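Long-range contacts in vanadium-dependent haloperoxidase (PDB 4CIT), which binds vanadate and, as a bacterial iodoperoxidase, probably oxidises iodide with hydrogen peroxide: residues Thr95-Pro100 and Leu157-His162; Pro211-Ser216 and Gly440-Asn445; Lys297-Lys302 and Asp385-Asp390. All coordinates share one frame; numbering follows the deposited sequence.

Overall arrangement
Following the chain from the N terminus, interaction 1 comes first: the loop at Thr95-Pro100 is met by Leu157-His162 on helix 146-167, closing a span of 56 mostly helical residues. It is complete before interaction 2 begins at Pro211-Ser216, in the long loop that leads to helix 235-253. That second span closes at Gly440-Asn445 on helix 426-446, 223 residues later. Interaction 3 falls wholly within it, joining the end of helix 288-302 to the strand 389-391 region, and no spans cross. The contacts do not touch: centres lie about 24 Å apart between the first and second and between the second and third, and about 32 Å between the first and third.

Interaction 1 (Thr95-Pro100 and Leu157-His162)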
ATOM      1  N   THR A  95      -7.981   8.642  19.320  1.00 12.16           N
ATOM      2  CA  THR A  95      -8.852   8.444  20.483  1.00 12.27           C
ATOM      3  C   THR A  95     -10.115   7.670  20.212  1.00 11.76           C
ATOM      4  O   THR A  95     -10.460   7.328  19.069  1.00 12.05           O
ATOM      5  CB  THR A  95      -9.288   9.807  21.107  1.00 15.92           C
ATOM      6  OG1 THR A  95     -10.076  10.529  20.156  1.00 15.92           O
ATOM      7  CG2 THR A  95      -8.040  10.615  21.595  1.00 19.02           C
ATOM      8  N   ALA A  96     -10.806   7.330  21.289  1.00 12.04           N
ATOM      9  CA  ALA A  96     -11.994   6.451  21.140  1.00 13.09           C
ATOM     10  C   ALA A  96     -13.098   7.014  20.246  1.00 14.56           C
ATOM     11  O   ALA A  96     -13.523   8.202  20.354  1.00 13.76           O
ATOM     12  CB  ALA A  96     -12.502   6.011  22.498  1.00 15.84           C
ATOM     13  N   ILE A  97     -13.634   6.156  19.373  1.00 12.36           N
ATOM     14  CA  ILE A  97     -14.815   6.535  18.562  1.00 13.66           C
ATOM     15  C   ILE A  97     -16.067   6.623  19.436  1.00 14.06           C
ATOM     16  O   ILE A  97     -16.133   6.008  20.500  1.00 14.37           O
ATOM     17  CB  ILE A  97     -15.116   5.611  17.380  1.00 14.07           C
ATOM     18  CG1 ILE A  97     -15.314   4.157  17.785  1.00 13.07           C
ATOM     19  CG2 ILE A  97     -13.987   5.696  16.272  1.00 16.18           C
ATOM     20  CD1 ILE A  97     -16.079   3.344  16.760  1.00 13.47           C
ATOM     21  N   PRO A  98     -17.064   7.348  18.940  1.00 15.14           N
ATOM     22  CA  PRO A  98     -18.323   7.353  19.628  1.00 18.67           C
ATOM     23  C   PRO A  98     -18.885   5.957  19.677  1.00 16.44           C
ATOM     24  O   PRO A  98     -18.778   5.246  18.693  1.00 14.03           O
ATOM     25  CB  PRO A  98     -19.231   8.232  18.721  1.00 19.69           C
ATOM     26  CG  PRO A  98     -18.329   8.965  17.833  1.00 22.13           C
ATOM     27  CD  PRO A  98     -17.010   8.297  17.818  1.00 17.80           C
ATOM     28  N   GLU A  99     -19.537   5.597  20.789  1.00 17.32           N
ATOM     29  CA  GLU A  99     -20.280   4.331  20.908  1.00 20.15           C
ATOM     30  C   GLU A  99     -21.652   4.430  20.227  1.00 16.25           C
ATOM     31  O   GLU A  99     -22.179   5.488  20.156  1.00 16.53           O
ATOM     32  CB  GLU A  99     -20.475   4.025  22.401  1.00 23.68           C
ATOM     33  CG  GLU A  99     -19.166   3.647  23.117  1.00 31.61           C
ATOM     34  CD  GLU A  99     -18.651   2.221  22.822  1.00 35.04           C
ATOM     35  OE1 GLU A  99     -19.237   1.391  22.070  1.00 37.87           O
ATOM     36  OE2 GLU A  99     -17.580   1.908  23.341  1.00 41.96           O
ATOM     37  N   PRO A 100     -22.244   3.314  19.807  1.00 16.32           N
ATOM     38  CA  PRO A 100     -23.532   3.374  19.197  1.00 16.16           C
ATOM     39  C   PRO A 100     -24.609   3.600  20.279  1.00 15.23           C
ATOM     40  O   PRO A 100     -24.420   3.240  21.463  1.00 16.69           O
ATOM     41  CB  PRO A 100     -23.681   2.017  18.580  1.00 17.23           C
ATOM     42  CG  PRO A 100     -22.799   1.079  19.329  1.00 17.70           C
ATOM     43  CD  PRO A 100     -21.645   1.947  19.748  1.00 18.05           C
ATOM     44  N   LEU A 157     -21.573   7.362   9.719  1.00 10.58           N
ATOM     45  CA  LEU A 157     -21.193   8.694   9.423  1.00 10.68           C
ATOM     46  C   LEU A 157     -20.664   9.460  10.647  1.00 10.82           C
ATOM     47  O   LEU A 157     -19.721  10.270  10.512  1.00 10.01           O
ATOM     48  CB  LEU A 157     -22.313   9.441   8.714  1.00 11.17           C
ATOM     49  CG  LEU A 157     -22.767   8.928   7.304  1.00 10.97           C
ATOM     50  CD1 LEU A 157     -23.895   9.811   6.781  1.00 12.16           C
ATOM     51  CD2 LEU A 157     -21.638   8.891   6.303  1.00 12.95           C
ATOM     52  N   GLN A 158     -21.193   9.193  11.825  1.00 12.03           N
ATOM     53  CA  GLN A 158     -20.645   9.782  13.028  1.00 13.57           C
ATOM     54  C   GLN A 158     -19.234   9.322  13.270  1.00 12.07           C
ATOM     55  O   GLN A 158     -18.364  10.116  13.627  1.00 11.29           O
ATOM     56  CB  GLN A 158     -21.545   9.478  14.252  1.00 14.95           C
ATOM     57  CG  GLN A 158     -21.140  10.129  15.480  1.00 19.17           C
ATOM     58  CD  GLN A 158     -21.967   9.620  16.676  1.00 21.63           C
ATOM     59  OE1 GLN A 158     -22.624   8.581  16.616  1.00 21.51           O
ATOM     60  NE2 GLN A 158     -21.881  10.336  17.758  1.00 20.94           N
ATOM     61  N   VAL A 159     -19.008   8.042  13.109  1.00 10.39           N
ATOM     62  CA  VAL A 159     -17.624   7.496  13.255  1.00 10.59           C
ATOM     63  C   VAL A 159     -16.700   8.112  12.166  1.00 10.58           C
ATOM     64  O   VAL A 159     -15.568   8.449  12.458  1.00  9.90           O
ATOM     65  CB  VAL A 159     -17.620   5.983  13.268  1.00 10.98           C
ATOM     66  CG1 VAL A 159     -16.164   5.471  13.249  1.00 12.67           C
ATOM     67  CG2 VAL A 159     -18.403   5.455  14.497  1.00 11.37           C
ATOM     68  N   ALA A 160     -17.118   8.161  10.911  1.00 10.77           N
ATOM     69  CA  ALA A 160     -16.328   8.746   9.868  1.00 10.66           C
ATOM     70  C   ALA A 160     -15.971  10.166  10.192  1.00 11.48           C
ATOM     71  O   ALA A 160     -14.836  10.601   9.898  1.00 12.92           O
ATOM     72  CB  ALA A 160     -17.079   8.718   8.516  1.00 11.39           C
ATOM     73  N   ASP A 161     -16.863  10.942  10.858  1.00 11.55           N
ATOM     74  CA  ASP A 161     -16.521  12.269  11.188  1.00 12.92           C
ATOM     75  C   ASP A 161     -15.405  12.269  12.225  1.00 11.95           C
ATOM     76  O   ASP A 161     -14.554  13.159  12.200  1.00 13.49           O
ATOM     77  CB  ASP A 161     -17.687  13.142  11.730  1.00 17.27           C
ATOM     78  CG  ASP A 161     -18.740  13.489  10.628  1.00 21.06           C
ATOM     79  OD1 ASP A 161     -18.429  13.511   9.362  1.00 21.42           O
ATOM     80  OD2 ASP A 161     -19.897  13.710  11.045  1.00 23.26           O
ATOM     81  N   HIS A 162     -15.449  11.344  13.172  1.00 11.58           N
ATOM     82  CA  HIS A 162     -14.450  11.306  14.214  1.00 11.56           C
ATOM     83  C   HIS A 162     -13.102  10.993  13.591  1.00 11.27           C
ATOM     84  O   HIS A 162     -12.047  11.635  13.894  1.00 10.74           O
ATOM     85  CB  HIS A 162     -14.865  10.378  15.365  1.00 13.80           C
ATOM     86  CG  HIS A 162     -13.795  10.173  16.403  1.00 14.46           C
ATOM     87  ND1 HIS A 162     -13.701  10.974  17.507  1.00 15.71           N
ATOM     88  CD2 HIS A 162     -12.814   9.235  16.530  1.00 14.88           C
ATOM     89  CE1 HIS A 162     -12.679  10.591  18.256  1.00 15.66           C
ATOM     90  NE2 HIS A 162     -12.132   9.512  17.690  1.00 15.91           N
TER
HETATM   91  O   HOH W   1     -23.933   7.098  18.434  1.00 22.57           O
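The imidazole of His162 meets the backbone of Thr95 through one hydrogen bond. His162 NE2 donates to Thr95 O over 3.1 Å, with an N-H...O angle of 154°. The donor stands above the carbonyl plane, 68° out of it, while the oxygen is tilted only slightly from the ring plane. Thr95 OG1 lies at the ring edge, in plane, 3.2 Å from His162 CE1, and Ala96 O is also close to NE2 but too poorly angled to accept its hydrogen.

A second kind of contact uses the ring face. Ile97 CA sits over it, 4.2 Å from the His162 centroid, a CH-pi approach displaced toward the rim. His162 CG is anti to the backbone N (chi1 173°), which starts the side chain toward the loop.

Apolar contacts flank the ring: Ile97 CG2 touches Val159 CG1 at 3.7 Å, and Pro98 CD lies 3.9 Å from His162 CB. Pro98 also lies against the amide end of Gln158 in van der Waals contact, with Pro98 CB 3.5 Å from Gln158 NE2. A water donates to both Gln158 OE1 and Glu99 O, extending the seam along the surface. Ile97 and Val159 also touch Glu75 and Ile76 of helix 59-80, so the loop is packed between two helices, the side chain of Ile97 about 10 Å from the bound sodium ion.

An alanine at His162 would keep CB beside Pro98 but would probably leave Thr95 O without this donor and open a gap beneath Ile97 CA.

With two carbonyl oxygens and a hydroxyl gathered round NE2 and CE1, a proton on NE2 is likely to be favoured; the polar part of the contact rests on loop backbone oxygen, the rest on Ile97 and Pro98.

Interaction 2 (Pro211-Ser216 and Gly440-Asn445)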
ATOM      1  N   PRO A 211       3.197   9.297  11.072  1.00  9.85           N
ATOM      2  CA  PRO A 211       3.036   7.856  10.946  1.00 10.97           C
ATOM      3  C   PRO A 211       1.935   7.284  11.851  1.00 10.80           C
ATOM      4  O   PRO A 211       1.543   7.913  12.871  1.00 11.55           O
ATOM      5  CB  PRO A 211       4.389   7.313  11.401  1.00 12.13           C
ATOM      6  CG  PRO A 211       5.246   8.449  11.739  1.00 12.50           C
ATOM      7  CD  PRO A 211       4.385   9.683  11.823  1.00 12.18           C
ATOM      8  N   PHE A 212       1.347   6.169  11.468  1.00 11.99           N
ATOM      9  CA  PHE A 212       0.358   5.492  12.343  1.00 13.27           C
ATOM     10  C   PHE A 212       0.920   4.830  13.569  1.00 12.66           C
ATOM     11  O   PHE A 212       0.343   4.934  14.660  1.00 12.48           O
ATOM     12  CB  PHE A 212      -0.391   4.426  11.511  1.00 12.99           C
ATOM     13  CG  PHE A 212      -1.354   4.988  10.521  1.00 12.70           C
ATOM     14  CD1 PHE A 212      -2.580   5.533  10.924  1.00 15.09           C
ATOM     15  CD2 PHE A 212      -1.056   5.042   9.169  1.00 16.79           C
ATOM     16  CE1 PHE A 212      -3.478   6.007   9.972  1.00 13.52           C
ATOM     17  CE2 PHE A 212      -1.940   5.601   8.221  1.00 16.89           C
ATOM     18  CZ  PHE A 212      -3.207   6.008   8.641  1.00 15.01           C
ATOM     19  N   VAL A 213       2.029   4.092  13.414  1.00 11.67           N
ATOM     20  CA  VAL A 213       2.597   3.222  14.479  1.00 13.36           C
ATOM     21  C   VAL A 213       4.054   3.591  14.840  1.00 12.97           C
ATOM     22  O   VAL A 213       4.547   3.439  15.994  1.00 14.98           O
ATOM     23  CB  VAL A 213       2.590   1.732  13.994  1.00 14.66           C
ATOM     24  CG1 VAL A 213       2.879   0.798  15.122  1.00 17.45           C
ATOM     25  CG2 VAL A 213       1.269   1.329  13.327  1.00 16.11           C
ATOM     26  N   LEU A 214       4.808   4.070  13.848  1.00 12.02           N
ATOM     27  CA  LEU A 214       6.219   4.397  14.068  1.00 12.93           C
ATOM     28  C   LEU A 214       6.333   5.468  15.113  1.00 13.59           C
ATOM     29  O   LEU A 214       5.454   6.340  15.226  1.00 13.18           O
ATOM     30  CB  LEU A 214       6.903   4.938  12.847  1.00 12.60           C
ATOM     31  CG  LEU A 214       6.838   4.066  11.597  1.00 13.73           C
ATOM     32  CD1 LEU A 214       7.523   4.759  10.422  1.00 15.17           C
ATOM     33  CD2 LEU A 214       7.401   2.717  11.908  1.00 13.30           C
ATOM     34  N   ASP A 215       7.416   5.387  15.874  1.00 13.04           N
ATOM     35  CA  ASP A 215       7.757   6.487  16.792  1.00 14.56           C
ATOM     36  C   ASP A 215       8.237   7.731  16.066  1.00 14.70           C
ATOM     37  O   ASP A 215       8.034   8.879  16.523  1.00 17.53           O
ATOM     38  CB  ASP A 215       8.805   5.999  17.778  1.00 17.99           C
ATOM     39  CG  ASP A 215       8.288   4.871  18.660  1.00 22.26           C
ATOM     40  OD1 ASP A 215       7.144   4.953  19.161  1.00 21.61           O
ATOM     41  OD2 ASP A 215       9.050   3.868  18.827  1.00 23.25           O
ATOM     42  N   SER A 216       8.833   7.530  14.872  1.00 13.52           N
ATOM     43  CA  SER A 216       9.231   8.643  14.011  1.00 13.08           C
ATOM     44  C   SER A 216       9.449   8.106  12.649  1.00 11.97           C
ATOM     45  O   SER A 216       9.678   6.929  12.511  1.00 12.37           O
ATOM     46  CB  SER A 216      10.497   9.356  14.464  1.00 14.77           C
ATOM     47  OG  SER A 216      11.640   8.562  14.200  1.00 18.18           O
ATOM     48  N   GLY A 440       7.571  -4.212   9.477  1.00 11.07           N
ATOM     49  CA  GLY A 440       6.347  -4.969   9.531  1.00 12.35           C
ATOM     50  C   GLY A 440       6.356  -5.808  10.812  1.00 10.75           C
ATOM     51  O   GLY A 440       5.293  -5.890  11.466  1.00 10.71           O
ATOM     52  N   THR A 441       7.543  -6.320  11.224  1.00 11.48           N
ATOM     53  CA  THR A 441       7.715  -7.014  12.516  1.00 11.24           C
ATOM     54  C   THR A 441       7.387  -6.139  13.693  1.00 12.04           C
ATOM     55  O   THR A 441       6.670  -6.547  14.642  1.00 12.25           O
ATOM     56  CB  THR A 441       9.126  -7.668  12.614  1.00 13.68           C
ATOM     57  OG1 THR A 441       9.229  -8.602  11.493  1.00 12.52           O
ATOM     58  CG2 THR A 441       9.334  -8.433  13.950  1.00 16.26           C
ATOM     59  N   PHE A 442       7.873  -4.912  13.652  1.00 11.22           N
ATOM     60  CA  PHE A 442       7.568  -3.968  14.714  1.00 11.67           C
ATOM     61  C   PHE A 442       6.028  -3.717  14.796  1.00 11.83           C
ATOM     62  O   PHE A 442       5.444  -3.656  15.908  1.00 12.30           O
ATOM     63  CB  PHE A 442       8.315  -2.664  14.419  1.00 11.31           C
ATOM     64  CG  PHE A 442       7.920  -1.488  15.274  1.00 12.16           C
ATOM     65  CD1 PHE A 442       8.403  -1.348  16.608  1.00 15.50           C
ATOM     66  CD2 PHE A 442       7.136  -0.541  14.755  1.00 13.57           C
ATOM     67  CE1 PHE A 442       7.971  -0.304  17.438  1.00 17.10           C
ATOM     68  CE2 PHE A 442       6.779   0.558  15.522  1.00 15.82           C
ATOM     69  CZ  PHE A 442       7.178   0.670  16.842  1.00 17.00           C
ATOM     70  N   VAL A 443       5.398  -3.445  13.655  1.00 11.82           N
ATOM     71  CA  VAL A 443       3.940  -3.200  13.612  1.00 12.78           C
ATOM     72  C   VAL A 443       3.203  -4.403  14.182  1.00 12.67           C
ATOM     73  O   VAL A 443       2.308  -4.233  15.028  1.00 14.53           O
ATOM     74  CB  VAL A 443       3.420  -2.822  12.201  1.00 13.60           C
ATOM     75  CG1 VAL A 443       1.900  -2.818  12.142  1.00 15.21           C
ATOM     76  CG2 VAL A 443       4.013  -1.559  11.707  1.00 14.39           C
ATOM     77  N   VAL A 444       3.576  -5.610  13.789  1.00 12.58           N
ATOM     78  CA  VAL A 444       2.828  -6.756  14.289  1.00 15.33           C
ATOM     79  C   VAL A 444       3.066  -7.016  15.795  1.00 16.49           C
ATOM     80  O   VAL A 444       2.190  -7.482  16.487  1.00 16.01           O
ATOM     81  CB  VAL A 444       3.012  -8.028  13.459  1.00 18.65           C
ATOM     82  CG1 VAL A 444       2.547  -7.777  12.068  1.00 18.96           C
ATOM     83  CG2 VAL A 444       4.390  -8.512  13.463  1.00 19.94           C
ATOM     84  N   ASN A 445       4.208  -6.604  16.289  1.00 14.16           N
ATOM     85  CA  ASN A 445       4.565  -6.799  17.702  1.00 18.73           C
ATOM     86  C   ASN A 445       3.966  -5.702  18.508  1.00 18.70           C
ATOM     87  O   ASN A 445       3.819  -5.896  19.750  1.00 21.20           O
ATOM     88  CB  ASN A 445       6.105  -6.836  17.891  1.00 20.09           C
ATOM     89  CG  ASN A 445       6.703  -8.155  17.482  1.00 25.54           C
ATOM     90  OD1 ASN A 445       6.057  -9.182  17.539  1.00 30.88           O
ATOM     91  ND2 ASN A 445       7.970  -8.136  17.077  1.00 30.06           N
TER
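Phe442 presents the CE2 corner of its ring to Val213 and Leu214. Val213 O lies at the ring edge, in plane, 3.7 Å from Phe442 CE2, so the carbonyl faces the slightly positive rim. Val213 CG1 is 3.9 Å from the same Phe442 CE2, and the two side chains lie alongside one another, pointing in contrary senses. Phe442 CG is anti to its backbone N (chi1 169°), which starts the side chain toward the loop. Leu214 adds its CA, 4.1 Å from Phe442 CE2, and its CD2, a little farther off. Asp215 OD2 stands obliquely to the ring, 4.2 Å from Phe442 CZ. The next residue on the helix joins in: Val443 CG2 reaches Val213 CB at 4.3 Å, and the CA atoms of Val213 and Val443, 6.6 Å apart, are the nearest CA pair across the two segments.

This is a loop laid against helix 426-446, the last helix of the PAP2-type helical core that vanadium haloperoxidases share with acid phosphatases. The helix starts two residues beyond His424, which contacts the bound vanadate, although the present contact is made near its other end.

Further out, polar groups fix the loop. Val213 O accepts a hydrogen bond from Lys446 NZ, about one turn beyond Phe442, while the carboxylate of Asp323, on helix 307-335, accepts from three successive backbone amides of the loop: Phe212 N through OD1, and both Val213 N and Leu214 N through OD2. Phe220, from the part of the loop that follows Ser216, meets the Phe442 ring with planes about 55° apart and also touches the side chain of Leu214.

Interaction 3 (Lys297-Lys302 and Asp385-Asp390); sequences KIAARK and DNFSFD
Over the face of the Phe387 ring stands the ammonium of Lys302, a cation-pi contact with Lys302 NZ 4.6 Å from the ring centroid and 20° off the normal. The two side chains approach tip to tip. Ala299 comes to the ring obliquely, its CA 3.7 Å from Phe387 CZ and its CB 3.8 Å from Phe387 CE1. At the edge of the Phe389 ring, in plane, lies Phe387 O from the same segment. Ile298 crosses Phe389 at about a right angle, with Ile298 CG2 4.2 Å from Phe389 CB.

The ammonium also makes a hydrogen bond: Lys302 NZ donates to Ser388 O at 2.9 Å, with a C=O...N angle of 148° and the donor tilted modestly from the carbonyl plane. Its chain runs extended as far as CE, and the bend at chi4 (-100°) brings NZ round to this oxygen while keeping it above the ring. The ammonium is thus shared between a carbonyl and an aromatic face. Farther along, Ile298 CD1 rests 3.6 Å from Asp390 O; the carboxylate of Asp390 turns to Ser403 instead.

Phe407 meets both aromatic rings, nearly parallel to Phe387. Strand 389-391 pairs antiparallel with 402-404 through backbone bonds of Phe389 with Phe404, forming a small hairpin-like sheet in a predominantly helical chain. The contact sets this sheet against the C-terminal turns of helix 288-302, which is tied to helix 38-55 by salt bridges from Lys297 to Asp46 and Arg301 to Asp42, while Ala299 and Ala300 pack on Phe383 of helix 367-383.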
ATOM      1  N   LYS A 297      -6.879  -9.423  -0.028  1.00  9.41           N
ATOM      2  CA  LYS A 297      -8.215  -9.857  -0.406  1.00 10.77           C
ATOM      3  C   LYS A 297      -8.281 -11.323  -0.839  1.00 10.86           C
ATOM      4  O   LYS A 297      -9.165 -12.099  -0.411  1.00 10.82           O
ATOM      5  CB  LYS A 297      -8.731  -8.930  -1.523  1.00 11.73           C
ATOM      6  CG  LYS A 297     -10.081  -9.430  -2.103  1.00 14.09           C
ATOM      7  CD  LYS A 297     -10.721  -8.567  -3.233  1.00 19.56           C
ATOM      8  CE  LYS A 297      -9.800  -8.256  -4.432  1.00 23.58           C
ATOM      9  NZ  LYS A 297     -10.473  -7.405  -5.501  1.00 23.11           N
ATOM     10  N   ILE A 298      -7.350 -11.724  -1.711  1.00  9.42           N
ATOM     11  CA  ILE A 298      -7.237 -13.089  -2.166  1.00 10.46           C
ATOM     12  C   ILE A 298      -7.153 -14.071  -1.014  1.00  9.81           C
ATOM     13  O   ILE A 298      -7.901 -15.104  -0.981  1.00 10.84           O
ATOM     14  CB  ILE A 298      -6.058 -13.278  -3.154  1.00 11.18           C
ATOM     15  CG1 ILE A 298      -6.396 -12.596  -4.451  1.00 14.88           C
ATOM     16  CG2 ILE A 298      -5.867 -14.746  -3.430  1.00 10.97           C
ATOM     17  CD1 ILE A 298      -5.220 -12.397  -5.403  1.00 15.49           C
ATOM     18  N   ALA A 299      -6.343 -13.726  -0.016  1.00  9.63           N
ATOM     19  CA  ALA A 299      -6.112 -14.563   1.151  1.00  9.25           C
ATOM     20  C   ALA A 299      -7.355 -14.598   2.031  1.00  9.80           C
ATOM     21  O   ALA A 299      -7.737 -15.636   2.546  1.00 10.75           O
ATOM     22  CB  ALA A 299      -4.941 -14.053   1.969  1.00  8.83           C
ATOM     23  N   ALA A 300      -7.959 -13.453   2.257  1.00  9.87           N
ATOM     24  CA  ALA A 300      -9.157 -13.431   3.033  1.00 10.66           C
ATOM     25  C   ALA A 300     -10.315 -14.199   2.386  1.00 11.13           C
ATOM     26  O   ALA A 300     -11.072 -14.855   3.086  1.00 11.83           O
ATOM     27  CB  ALA A 300      -9.598 -12.024   3.312  1.00 10.44           C
ATOM     28  N   ARG A 301     -10.488 -14.101   1.057  1.00 11.62           N
ATOM     29  CA  ARG A 301     -11.560 -14.818   0.376  1.00 12.61           C
ATOM     30  C   ARG A 301     -11.263 -16.324   0.375  1.00 14.84           C
ATOM     31  O   ARG A 301     -12.170 -17.167   0.676  1.00 14.23           O
ATOM     32  CB  ARG A 301     -11.782 -14.283  -1.030  1.00 15.02           C
ATOM     33  CG  ARG A 301     -12.261 -12.842  -1.075  1.00 18.19           C
ATOM     34  CD  ARG A 301     -13.716 -12.615  -0.574  1.00 19.35           C
ATOM     35  NE  ARG A 301     -13.814 -12.809   0.863  1.00 20.54           N
ATOM     36  CZ  ARG A 301     -13.304 -11.924   1.746  1.00 18.57           C
ATOM     37  NH1 ARG A 301     -12.731 -10.698   1.342  1.00 15.85           N
ATOM     38  NH2 ARG A 301     -13.379 -12.242   3.006  1.00 18.59           N
ATOM     39  N   LYS A 302      -9.994 -16.697   0.136  1.00 13.61           N
ATOM     40  CA  LYS A 302      -9.544 -18.133   0.051  1.00 16.72           C
ATOM     41  C   LYS A 302      -9.743 -18.892   1.389  1.00 17.04           C
ATOM     42  O   LYS A 302     -10.015 -20.073   1.378  1.00 17.10           O
ATOM     43  CB  LYS A 302      -8.070 -18.238  -0.390  1.00 20.36           C
ATOM     44  CG  LYS A 302      -7.559 -19.648  -0.660  1.00 31.40           C
ATOM     45  CD  LYS A 302      -6.126 -19.670  -1.263  1.00 32.24           C
ATOM     46  CE  LYS A 302      -5.584 -21.102  -1.385  1.00 38.49           C
ATOM     47  NZ  LYS A 302      -4.633 -21.512  -0.270  1.00 42.60           N
ATOM     48  N   ASP A 385       2.434 -18.821   7.275  1.00 11.27           N
ATOM     49  CA  ASP A 385       3.514 -19.093   6.305  1.00 13.36           C
ATOM     50  C   ASP A 385       3.098 -20.179   5.447  1.00 12.75           C
ATOM     51  O   ASP A 385       2.149 -20.880   5.732  1.00 15.69           O
ATOM     52  CB  ASP A 385       4.872 -19.388   7.009  1.00 14.40           C
ATOM     53  CG  ASP A 385       6.124 -19.187   6.060  1.00 18.77           C
ATOM     54  OD1 ASP A 385       6.026 -18.585   4.949  1.00 16.88           O
ATOM     55  OD2 ASP A 385       7.214 -19.659   6.488  1.00 20.52           O
ATOM     56  N   ASN A 386       3.775 -20.311   4.307  1.00 14.45           N
ATOM     57  CA  ASN A 386       3.419 -21.332   3.349  1.00 15.95           C
ATOM     58  C   ASN A 386       1.975 -21.234   2.862  1.00 14.16           C
ATOM     59  O   ASN A 386       1.298 -22.226   2.616  1.00 13.74           O
ATOM     60  CB  ASN A 386       3.799 -22.755   3.858  1.00 18.63           C
ATOM     61  CG  ASN A 386       5.288 -22.966   3.903  1.00 22.41           C
ATOM     62  OD1 ASN A 386       6.067 -22.259   3.244  1.00 23.53           O
ATOM     63  ND2 ASN A 386       5.719 -23.917   4.728  1.00 24.81           N
ATOM     64  N   PHE A 387       1.486 -19.975   2.716  1.00 12.58           N
ATOM     65  CA  PHE A 387       0.158 -19.735   2.247  1.00 12.86           C
ATOM     66  C   PHE A 387       0.212 -19.641   0.718  1.00 13.19           C
ATOM     67  O   PHE A 387       0.681 -18.629   0.146  1.00 11.47           O
ATOM     68  CB  PHE A 387      -0.414 -18.415   2.832  1.00 11.20           C
ATOM     69  CG  PHE A 387      -1.846 -18.209   2.580  1.00 12.37           C
ATOM     70  CD1 PHE A 387      -2.272 -17.638   1.395  1.00 11.59           C
ATOM     71  CD2 PHE A 387      -2.801 -18.572   3.508  1.00 14.26           C
ATOM     72  CE1 PHE A 387      -3.617 -17.472   1.116  1.00 13.16           C
ATOM     73  CE2 PHE A 387      -4.154 -18.392   3.250  1.00 12.44           C
ATOM     74  CZ  PHE A 387      -4.563 -17.837   2.055  1.00 12.60           C
ATOM     75  N   SER A 388      -0.225 -20.696   0.046  1.00 13.17           N
ATOM     76  CA  SER A 388      -0.146 -20.696  -1.404  1.00 15.32           C
ATOM     77  C   SER A 388      -1.363 -19.937  -1.981  1.00 15.94           C
ATOM     78  O   SER A 388      -2.487 -19.953  -1.480  1.00 15.32           O
ATOM     79  CB  SER A 388       0.014 -22.116  -1.968  1.00 18.94           C
ATOM     80  OG  SER A 388      -1.213 -22.780  -1.777  1.00 23.35           O
ATOM     81  N   PHE A 389      -1.129 -19.234  -3.070  1.00 13.86           N
ATOM     82  CA  PHE A 389      -2.177 -18.478  -3.709  1.00 14.12           C
ATOM     83  C   PHE A 389      -1.884 -18.167  -5.147  1.00 13.79           C
ATOM     84  O   PHE A 389      -0.701 -18.172  -5.607  1.00 14.61           O
ATOM     85  CB  PHE A 389      -2.511 -17.148  -2.912  1.00 12.57           C
ATOM     86  CG  PHE A 389      -1.425 -16.130  -2.896  1.00 12.40           C
ATOM     87  CD1 PHE A 389      -0.423 -16.228  -1.975  1.00 12.31           C
ATOM     88  CD2 PHE A 389      -1.415 -15.051  -3.818  1.00 13.00           C
ATOM     89  CE1 PHE A 389       0.652 -15.305  -1.971  1.00 12.91           C
ATOM     90  CE2 PHE A 389      -0.407 -14.123  -3.784  1.00 11.83           C
ATOM     91  CZ  PHE A 389       0.621 -14.235  -2.853  1.00 11.94           C
ATOM     92  N   ASP A 390      -2.983 -18.004  -5.901  1.00 14.27           N
ATOM     93  CA  ASP A 390      -2.952 -17.486  -7.281  1.00 14.88           C
ATOM     94  C   ASP A 390      -3.232 -16.024  -7.260  1.00 14.04           C
ATOM     95  O   ASP A 390      -4.328 -15.587  -6.804  1.00 14.40           O
ATOM     96  CB  ASP A 390      -3.993 -18.215  -8.104  1.00 18.73           C
ATOM     97  CG  ASP A 390      -3.659 -19.704  -8.277  1.00 25.87           C
ATOM     98  OD1 ASP A 390      -2.485 -20.104  -8.252  1.00 23.44           O
ATOM     99  OD2 ASP A 390      -4.612 -20.516  -8.372  1.00 35.72           O
TER